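Local coordinates for D-3-phosphoglycerate dehydrogenase (Sulfolobus tokodaii, PDB 2EKL), which binds NAD and probably oxidises D-3-phosphoglycerate at the first step of serine synthesis, at residues K93-P98 and N302-A306; L40-G45 and D61-K67; V52-V58 and D80-T84. All coordinates share one frame; numbering follows the deposited sequence.

Interaction 1: residues K93-P98 and N302-A306; sequences KVVYAP and NLLNA
V95 meets the helix through CB and both methyls, and this is where the contact is tight. CB sits 3.9 Å from CB of N302, CG1 faces N302 O and reaches toward CB of A306 (4.2 Å), and CG2 lies 4.0 Å from CA of L303. With chi1 at -61°, CG1 stands beside the backbone N of V95, facing N302 O and the A306 methyl, while CG2 turns to L303. The strand 93-95 runs nearly antiparallel to this piece of helix, at 161°, with the axes 8.8 Å apart. The A306 methyl takes the aliphatic part of K93, CD to CB 3.9 Å.

Toward solvent the grip slackens. The K93 chain is fully extended past CG, and its NZ makes only a weak hydrogen bond to the A306 carbonyl, 3.3 Å from O. At the other end N302 does better: its ND2 donates to Y96 O at 2.8 Å, nearly in line with the C=O (173°) and within the plane of its own amide. P98 CD lies over the centre of one face of the Y96 ring, close to where R152 contributes to the NAD site. Strand 71-74, next to 93-95 in the sheet, also touches the helix, I71 meeting both L303 and A306. The chemistry is thus an apolar centre with a polar tie at each end, the strong one fixing the backbone at Y96, on the way to the segment near the cofactor, the weak one probably adding little.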
loop_
_atom_site.group_PDB
_atom_site.type_symbol
_atom_site.label_atom_id
_atom_site.label_comp_id
_atom_site.label_asym_id
_atom_site.label_seq_id
_atom_site.Cartn_x
_atom_site.Cartn_y
_atom_site.Cartn_z
ATOM N N LYS A 93 33.509 -0.660 22.127
ATOM C CA LYS A 93 32.780 0.012 21.055
ATOM C C LYS A 93 31.708 -0.906 20.486
ATOM O O LYS A 93 31.987 -2.051 20.128
ATOM C CB LYS A 93 33.736 0.421 19.931
ATOM C CG LYS A 93 34.730 1.499 20.308
ATOM C CD LYS A 93 35.637 1.830 19.135
ATOM C CE LYS A 93 36.625 2.925 19.489
ATOM N NZ LYS A 93 37.533 3.224 18.351
ATOM N N VAL A 94 30.482 -0.400 20.400
ATOM C CA VAL A 94 29.371 -1.179 19.867
ATOM C C VAL A 94 28.885 -0.534 18.573
ATOM O O VAL A 94 28.481 0.629 18.567
ATOM C CB VAL A 94 28.205 -1.240 20.874
ATOM C CG1 VAL A 94 27.093 -2.125 20.335
ATOM C CG2 VAL A 94 28.703 -1.766 22.212
ATOM N N VAL A 95 28.930 -1.290 17.479
ATOM C CA VAL A 95 28.501 -0.777 16.183
ATOM C C VAL A 95 27.411 -1.625 15.549
ATOM O O VAL A 95 27.288 -2.817 15.828
ATOM C CB VAL A 95 29.682 -0.699 15.181
ATOM C CG1 VAL A 95 30.751 0.254 15.701
ATOM C CG2 VAL A 95 30.262 -2.090 14.947
ATOM N N TYR A 96 26.613 -0.991 14.696
ATOM C CA TYR A 96 25.539 -1.674 13.989
ATOM C C TYR A 96 25.109 -0.812 12.809
ATOM O O TYR A 96 25.908 -0.018 12.307
ATOM C CB TYR A 96 24.358 -1.974 14.929
ATOM C CG TYR A 96 23.637 -0.771 15.501
ATOM C CD1 TYR A 96 24.309 0.168 16.282
ATOM C CD2 TYR A 96 22.268 -0.595 15.289
ATOM C CE1 TYR A 96 23.635 1.255 16.843
ATOM C CE2 TYR A 96 21.585 0.486 15.844
ATOM C CZ TYR A 96 22.275 1.406 16.619
ATOM O OH TYR A 96 21.605 2.474 17.167
ATOM N N ALA A 97 23.865 -0.954 12.360
ATOM C CA ALA A 97 23.396 -0.178 11.212
ATOM C C ALA A 97 22.133 0.637 11.477
ATOM O O ALA A 97 21.081 0.377 10.887
ATOM C CB ALA A 97 23.171 -1.112 10.020
ATOM N N PRO A 98 22.221 1.649 12.352
ATOM C CA PRO A 98 21.057 2.486 12.667
ATOM C C PRO A 98 20.491 3.240 11.461
ATOM O O PRO A 98 21.229 3.872 10.705
ATOM C CB PRO A 98 21.594 3.425 13.748
ATOM C CG PRO A 98 23.041 3.561 13.384
ATOM C CD PRO A 98 23.426 2.140 13.042
ATOM N N ASN A 302 31.028 0.615 9.631
ATOM C CA ASN A 302 31.144 1.116 10.995
ATOM C C ASN A 302 32.153 0.287 11.782
ATOM O O ASN A 302 32.859 0.809 12.649
ATOM C CB ASN A 302 29.782 1.112 11.701
ATOM C CG ASN A 302 28.863 2.208 11.187
ATOM O OD1 ASN A 302 29.330 3.219 10.662
ATOM N ND2 ASN A 302 27.556 2.022 11.350
ATOM N N LEU A 303 32.224 -1.004 11.474
ATOM C CA LEU A 303 33.173 -1.883 12.145
ATOM C C LEU A 303 34.591 -1.485 11.752
ATOM O O LEU A 303 35.486 -1.419 12.598
ATOM C CB LEU A 303 32.921 -3.343 11.759
ATOM C CG LEU A 303 33.940 -4.365 12.270
ATOM C CD1 LEU A 303 34.067 -4.251 13.781
ATOM C CD2 LEU A 303 33.504 -5.771 11.862
ATOM N N LEU A 304 34.792 -1.213 10.467
ATOM C CA LEU A 304 36.110 -0.817 9.976
ATOM C C LEU A 304 36.560 0.505 10.590
ATOM O O LEU A 304 37.728 0.662 10.952
ATOM C CB LEU A 304 36.104 -0.692 8.450
ATOM C CG LEU A 304 36.018 -1.986 7.635
ATOM C CD1 LEU A 304 36.055 -1.654 6.159
ATOM C CD2 LEU A 304 37.174 -2.904 7.995
ATOM N N ASN A 305 35.637 1.456 10.707
ATOM C CA ASN A 305 35.978 2.750 11.289
ATOM C C ASN A 305 36.409 2.581 12.742
ATOM O O ASN A 305 37.381 3.202 13.185
ATOM C CB ASN A 305 34.790 3.711 11.216
ATOM C CG ASN A 305 35.152 5.113 11.679
ATOM O OD1 ASN A 305 36.012 5.773 11.089
ATOM N ND2 ASN A 305 34.504 5.573 12.744
ATOM N N ALA A 306 35.683 1.744 13.480
ATOM C CA ALA A 306 36.001 1.479 14.880
ATOM C C ALA A 306 37.369 0.807 14.988
ATOM O O ALA A 306 38.139 1.082 15.911
ATOM C CB ALA A 306 34.934 0.591 15.500
#

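Interaction 2: residues L40-G45 and D61-K67; sequences LLNIIG and DVIEKGK
L40 opens the contact lightly, its CD2 resting 4.3 Å from CG1 of V62. L41 does much more. Its side chain meets D61 at about a right angle, CD2 lying 3.4 Å from OD2, while the same methyl packs on CA and CG2 of V62. The other carboxylate oxygen of D61, OD1, is hydrogen-bonded to T59 OG1. The backbone of L41 is used as well: K65 NZ donates to its O at 2.8 Å, arriving from above the carbonyl plane, 48° out of it. K65 gets there by folding, bent at chi2 (62°) and again at chi4 (-64°), which curls the chain round that one oxygen. I44 then fills the angle between the segments, with CG2 against K65 CG at 3.5 Å and CG1 over CA of G66. At G45 the backbones themselves meet: its CA is 3.4 Å from K65 O and 4.1 Å from CA of G66, the centre of an inverse gamma turn, and a side chain at either glycine would be tight. Helices 37-43 and 60-65, on either side of strand 49-52 in the sequence, pack here at their C-terminal ends; I63, on the far face of the second, turns instead to helix 84-89.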
loop_
_atom_site.group_PDB
_atom_site.type_symbol
_atom_site.label_atom_id
_atom_site.label_comp_id
_atom_site.label_asym_id
_atom_site.label_seq_id
_atom_site.Cartn_x
_atom_site.Cartn_y
_atom_site.Cartn_z
ATOM N N LEU A 40 30.413 -20.722 23.205
ATOM C CA LEU A 40 30.723 -19.303 23.062
ATOM C C LEU A 40 31.445 -18.799 24.305
ATOM O O LEU A 40 32.480 -18.138 24.212
ATOM C CB LEU A 40 29.445 -18.491 22.849
ATOM C CG LEU A 40 29.615 -16.969 22.792
ATOM C CD1 LEU A 40 30.528 -16.582 21.632
ATOM C CD2 LEU A 40 28.255 -16.317 22.645
ATOM N N LEU A 41 30.890 -19.112 25.471
ATOM C CA LEU A 41 31.485 -18.696 26.732
ATOM C C LEU A 41 32.882 -19.279 26.908
ATOM O O LEU A 41 33.747 -18.659 27.524
ATOM C CB LEU A 41 30.605 -19.136 27.903
ATOM C CG LEU A 41 29.278 -18.401 28.087
ATOM C CD1 LEU A 41 28.448 -19.106 29.148
ATOM C CD2 LEU A 41 29.542 -16.955 28.482
ATOM N N ASN A 42 33.102 -20.470 26.364
ATOM C CA ASN A 42 34.398 -21.122 26.491
ATOM C C ASN A 42 35.500 -20.471 25.662
ATOM O O ASN A 42 36.672 -20.534 26.032
ATOM C CB ASN A 42 34.298 -22.602 26.101
ATOM C CG ASN A 42 33.411 -23.397 27.041
ATOM O OD1 ASN A 42 33.540 -23.307 28.262
ATOM N ND2 ASN A 42 32.510 -24.192 26.474
ATOM N N ILE A 43 35.133 -19.833 24.553
ATOM C CA ILE A 43 36.140 -19.231 23.684
ATOM C C ILE A 43 36.091 -17.720 23.475
ATOM O O ILE A 43 37.012 -17.156 22.884
ATOM C CB ILE A 43 36.112 -19.882 22.286
ATOM C CG1 ILE A 43 34.810 -19.518 21.564
ATOM C CG2 ILE A 43 36.236 -21.394 22.415
ATOM C CD1 ILE A 43 34.766 -19.973 20.116
ATOM N N ILE A 44 35.041 -17.060 23.951
ATOM C CA ILE A 44 34.929 -15.617 23.745
ATOM C C ILE A 44 36.137 -14.828 24.254
ATOM O O ILE A 44 36.469 -13.767 23.720
ATOM C CB ILE A 44 33.641 -15.053 24.393
ATOM C CG1 ILE A 44 33.479 -13.576 24.023
ATOM C CG2 ILE A 44 33.689 -15.222 25.906
ATOM C CD1 ILE A 44 33.434 -13.320 22.523
ATOM N N GLY A 45 36.802 -15.356 25.274
ATOM C CA GLY A 45 37.954 -14.671 25.832
ATOM C C GLY A 45 39.135 -14.515 24.893
ATOM O O GLY A 45 40.062 -13.764 25.191
ATOM N N ASP A 61 27.357 -11.674 31.234
ATOM C CA ASP A 61 28.325 -12.733 31.506
ATOM C C ASP A 61 29.207 -13.029 30.296
ATOM O O ASP A 61 30.359 -13.439 30.448
ATOM C CB ASP A 61 27.608 -14.011 31.954
ATOM C CG ASP A 61 26.918 -14.727 30.812
ATOM O OD1 ASP A 61 26.116 -14.086 30.103
ATOM O OD2 ASP A 61 27.175 -15.935 30.627
ATOM N N VAL A 62 28.670 -12.825 29.097
ATOM C CA VAL A 62 29.439 -13.064 27.879
ATOM C C VAL A 62 30.540 -12.014 27.759
ATOM O O VAL A 62 31.679 -12.328 27.409
ATOM C CB VAL A 62 28.547 -12.993 26.619
ATOM C CG1 VAL A 62 29.401 -13.163 25.368
ATOM C CG2 VAL A 62 27.477 -14.070 26.676
ATOM N N ILE A 63 30.190 -10.765 28.053
ATOM C CA ILE A 63 31.140 -9.663 27.982
ATOM C C ILE A 63 32.231 -9.808 29.040
ATOM O O ILE A 63 33.403 -9.539 28.777
ATOM C CB ILE A 63 30.426 -8.300 28.175
ATOM C CG1 ILE A 63 29.522 -8.016 26.971
ATOM C CG2 ILE A 63 31.450 -7.187 28.349
ATOM C CD1 ILE A 63 28.702 -6.744 27.095
ATOM N N GLU A 64 31.839 -10.236 30.236
ATOM C CA GLU A 64 32.794 -10.412 31.325
ATOM C C GLU A 64 33.835 -11.456 30.938
ATOM O O GLU A 64 35.024 -11.293 31.209
ATOM C CB GLU A 64 32.069 -10.849 32.599
ATOM C CG GLU A 64 31.026 -9.853 33.085
ATOM C CD GLU A 64 30.348 -10.290 34.370
ATOM O OE1 GLU A 64 29.740 -11.382 34.386
ATOM O OE2 GLU A 64 30.424 -9.536 35.365
ATOM N N LYS A 65 33.376 -12.524 30.294
ATOM C CA LYS A 65 34.259 -13.600 29.859
ATOM C C LYS A 65 35.134 -13.134 28.695
ATOM O O LYS A 65 36.256 -13.608 28.522
ATOM C CB LYS A 65 33.425 -14.814 29.437
ATOM C CG LYS A 65 34.225 -16.093 29.263
ATOM C CD LYS A 65 34.880 -16.512 30.572
ATOM C CE LYS A 65 35.627 -17.829 30.429
ATOM N NZ LYS A 65 34.711 -18.959 30.109
ATOM N N GLY A 66 34.613 -12.208 27.896
ATOM C CA GLY A 66 35.373 -11.691 26.770
ATOM C C GLY A 66 36.348 -10.632 27.245
ATOM O O GLY A 66 36.164 -9.442 26.987
ATOM N N LYS A 67 37.393 -11.071 27.940
ATOM C CA LYS A 67 38.404 -10.171 28.486
ATOM C C LYS A 67 39.176 -9.353 27.452
ATOM O O LYS A 67 39.744 -8.311 27.785
ATOM C CB LYS A 67 39.391 -10.966 29.346
ATOM C CG LYS A 67 38.754 -11.672 30.533
ATOM C CD LYS A 67 39.791 -12.412 31.372
ATOM C CE LYS A 67 40.460 -13.530 30.582
ATOM N NZ LYS A 67 41.482 -14.256 31.390
#

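Interaction 3: residues V52-V58 and D80-T84; sequences VRSRTKV and DNIDT
V58 and I82 form a single beta bridge, CA to CA 4.8 Å, between two loops that are otherwise irregular. V58 N donates to N81 O at 2.9 Å, and V58 O accepts from D83 N at 3.1 Å, so V58 is held on both sides of its CA. D83, the centre of an inverse gamma turn, then caps the following helix through OD1 to E86 N.

The N81 side chain reaches into the bend of 52-58. Its first torsion, chi1 68°, sets CG between its own N and carbonyl carbon, and from there ND2 points at T56 O, 2.8 Å away, almost straight down the C=O at 174°. R53 O is also near ND2, at 3.1 Å. K57 crosses over N81 at about a right angle, its CD 3.5 Å from N81 CB, before NZ turns back to S54 O at 2.9 Å. V52 CG2 packs against N81 ND2, 3.8 Å away. A leucine in place of N81 would probably leave T56 O without this donor and weaken the tie between the two loops.

T56 OG1 is itself bonded to T11 OG1, and R55 makes a salt bridge to D12, so the bend has holds beyond N81. The chemistry implies that a buried amide, satisfying a backbone carbonyl, is likely to help set the shape of this loop.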
loop_
_atom_site.group_PDB
_atom_site.type_symbol
_atom_site.label_atom_id
_atom_site.label_comp_id
_atom_site.label_asym_id
_atom_site.label_seq_id
_atom_site.Cartn_x
_atom_site.Cartn_y
_atom_site.Cartn_z
ATOM N N VAL A 52 27.630 -10.369 15.702
ATOM C CA VAL A 52 26.433 -11.163 15.932
ATOM C C VAL A 52 25.225 -10.634 15.155
ATOM O O VAL A 52 25.270 -9.512 14.620
ATOM C CB VAL A 52 26.122 -11.149 17.430
ATOM C CG1 VAL A 52 27.365 -11.552 18.220
ATOM C CG2 VAL A 52 25.679 -9.764 17.858
ATOM N N ARG A 53 24.241 -11.510 15.015
ATOM C CA ARG A 53 23.130 -10.901 14.383
ATOM C C ARG A 53 22.061 -10.813 15.424
ATOM O O ARG A 53 21.977 -9.885 16.219
ATOM C CB ARG A 53 22.652 -11.795 13.216
ATOM C CG ARG A 53 22.673 -11.049 11.878
ATOM C CD ARG A 53 21.575 -11.516 10.884
ATOM N NE ARG A 53 21.285 -12.959 11.006
ATOM C CZ ARG A 53 20.326 -13.495 10.236
ATOM N NH1 ARG A 53 19.538 -12.735 9.475
ATOM N NH2 ARG A 53 20.293 -14.812 10.109
ATOM N N SER A 54 21.262 -11.893 15.475
ATOM C CA SER A 54 20.187 -11.891 16.447
ATOM C C SER A 54 19.938 -13.269 17.497
ATOM O O SER A 54 19.692 -13.242 18.702
ATOM C CB SER A 54 18.523 -11.872 15.987
ATOM O OG SER A 54 17.485 -11.899 16.951
ATOM N N ARG A 55 20.257 -14.386 16.849
ATOM C CA ARG A 55 20.325 -15.679 17.523
ATOM C C ARG A 55 21.225 -15.646 18.757
ATOM O O ARG A 55 20.872 -16.183 19.806
ATOM C CB ARG A 55 20.834 -16.748 16.554
ATOM C CG ARG A 55 20.727 -18.174 17.076
ATOM C CD ARG A 55 21.403 -19.151 16.123
ATOM N NE ARG A 55 22.857 -19.004 16.131
ATOM C CZ ARG A 55 23.666 -19.595 17.007
ATOM N NH1 ARG A 55 23.165 -20.383 17.949
ATOM N NH2 ARG A 55 24.976 -19.397 16.943
ATOM N N THR A 56 22.387 -15.014 18.622
ATOM C CA THR A 56 23.349 -14.921 19.716
ATOM C C THR A 56 23.074 -13.743 20.642
ATOM O O THR A 56 22.874 -12.619 20.189
ATOM C CB THR A 56 24.786 -14.788 19.170
ATOM O OG1 THR A 56 25.102 -15.942 18.381
ATOM C CG2 THR A 56 25.787 -14.665 20.317
ATOM N N LYS A 57 23.074 -14.008 21.945
ATOM C CA LYS A 57 22.829 -12.968 22.935
ATOM C C LYS A 57 24.121 -12.566 23.636
ATOM O O LYS A 57 24.744 -13.378 24.324
ATOM C CB LYS A 57 21.809 -13.454 23.969
ATOM C CG LYS A 57 20.435 -13.759 23.386
ATOM C CD LYS A 57 19.851 -12.543 22.673
ATOM C CE LYS A 57 18.436 -12.808 22.180
ATOM N NZ LYS A 57 18.375 -13.950 21.228
ATOM N N VAL A 58 24.521 -11.312 23.456
ATOM C CA VAL A 58 25.738 -10.801 24.072
ATOM C C VAL A 58 25.384 -10.219 25.435
ATOM O O VAL A 58 25.338 -9.003 25.619
ATOM C CB VAL A 58 26.394 -9.714 23.191
ATOM C CG1 VAL A 58 27.718 -9.272 23.797
ATOM C CG2 VAL A 58 26.614 -10.258 21.785
ATOM N N ASP A 80 18.885 -4.864 20.743
ATOM C CA ASP A 80 18.143 -5.514 21.819
ATOM C C ASP A 80 18.776 -6.794 22.363
ATOM O O ASP A 80 18.409 -7.255 23.444
ATOM C CB ASP A 80 16.712 -5.815 21.365
ATOM C CG ASP A 80 15.944 -4.563 20.989
ATOM O OD1 ASP A 80 15.971 -3.587 21.770
ATOM O OD2 ASP A 80 15.304 -4.555 19.917
ATOM N N ASN A 81 19.721 -7.370 21.628
ATOM C CA ASN A 81 20.364 -8.601 22.080
ATOM C C ASN A 81 21.747 -8.339 22.662
ATOM O O ASN A 81 22.498 -9.273 22.941
ATOM C CB ASN A 81 20.457 -9.603 20.923
ATOM C CG ASN A 81 21.413 -9.157 19.833
ATOM O OD1 ASN A 81 21.439 -7.988 19.453
ATOM N ND2 ASN A 81 22.196 -10.099 19.313
ATOM N N ILE A 82 22.073 -7.065 22.849
ATOM C CA ILE A 82 23.373 -6.667 23.405
ATOM C C ILE A 82 23.206 -5.906 24.701
ATOM O O ILE A 82 22.333 -5.055 24.826
ATOM C CB ILE A 82 24.108 -5.747 22.443
ATOM C CG1 ILE A 82 24.333 -6.444 21.107
ATOM C CG2 ILE A 82 25.486 -5.407 23.043
ATOM C CD1 ILE A 82 25.296 -7.625 21.236
ATOM N N ASP A 83 24.057 -6.208 25.675
ATOM C CA ASP A 83 24.014 -5.505 26.950
ATOM C C ASP A 83 24.870 -4.258 26.771
ATOM O O ASP A 83 26.042 -4.228 27.152
ATOM C CB ASP A 83 24.587 -6.374 28.070
ATOM C CG ASP A 83 24.322 -5.793 29.446
ATOM O OD1 ASP A 83 24.635 -4.601 29.655
ATOM O OD2 ASP A 83 23.800 -6.524 30.318
ATOM N N THR A 84 24.273 -3.232 26.175
ATOM C CA THR A 84 24.966 -1.981 25.903
ATOM C C THR A 84 25.523 -1.293 27.145
ATOM O O THR A 84 26.551 -0.620 27.082
ATOM C CB THR A 84 24.042 -1.005 25.153
ATOM O OG1 THR A 84 22.840 -0.807 25.907
ATOM C CG2 THR A 84 23.684 -1.567 23.783
#

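How the interactions relate
All three interactions lie in the domain built on the five-stranded parallel sheet. Interactions 1 and 3 share strand 71-74 as a neighbour. Interactions 2 and 3 interlock: their segments alternate along the chain and touch directly, L40 meeting T56 and I63 packing on V58 and D83. Interaction 1 stands apart, about 14 Å centre to centre from interaction 3, and brings the C-terminal helix back onto the edge strand. Interaction 3 is the more buried, five of its nine touching residues lying inside, and is mainly hydrogen bonding between loops. Interaction 2, farthest from the chain's centre, mixes helix packing with exposed charged side chains; interaction 1 combines apolar strand-helix packing with an amide bond at one end.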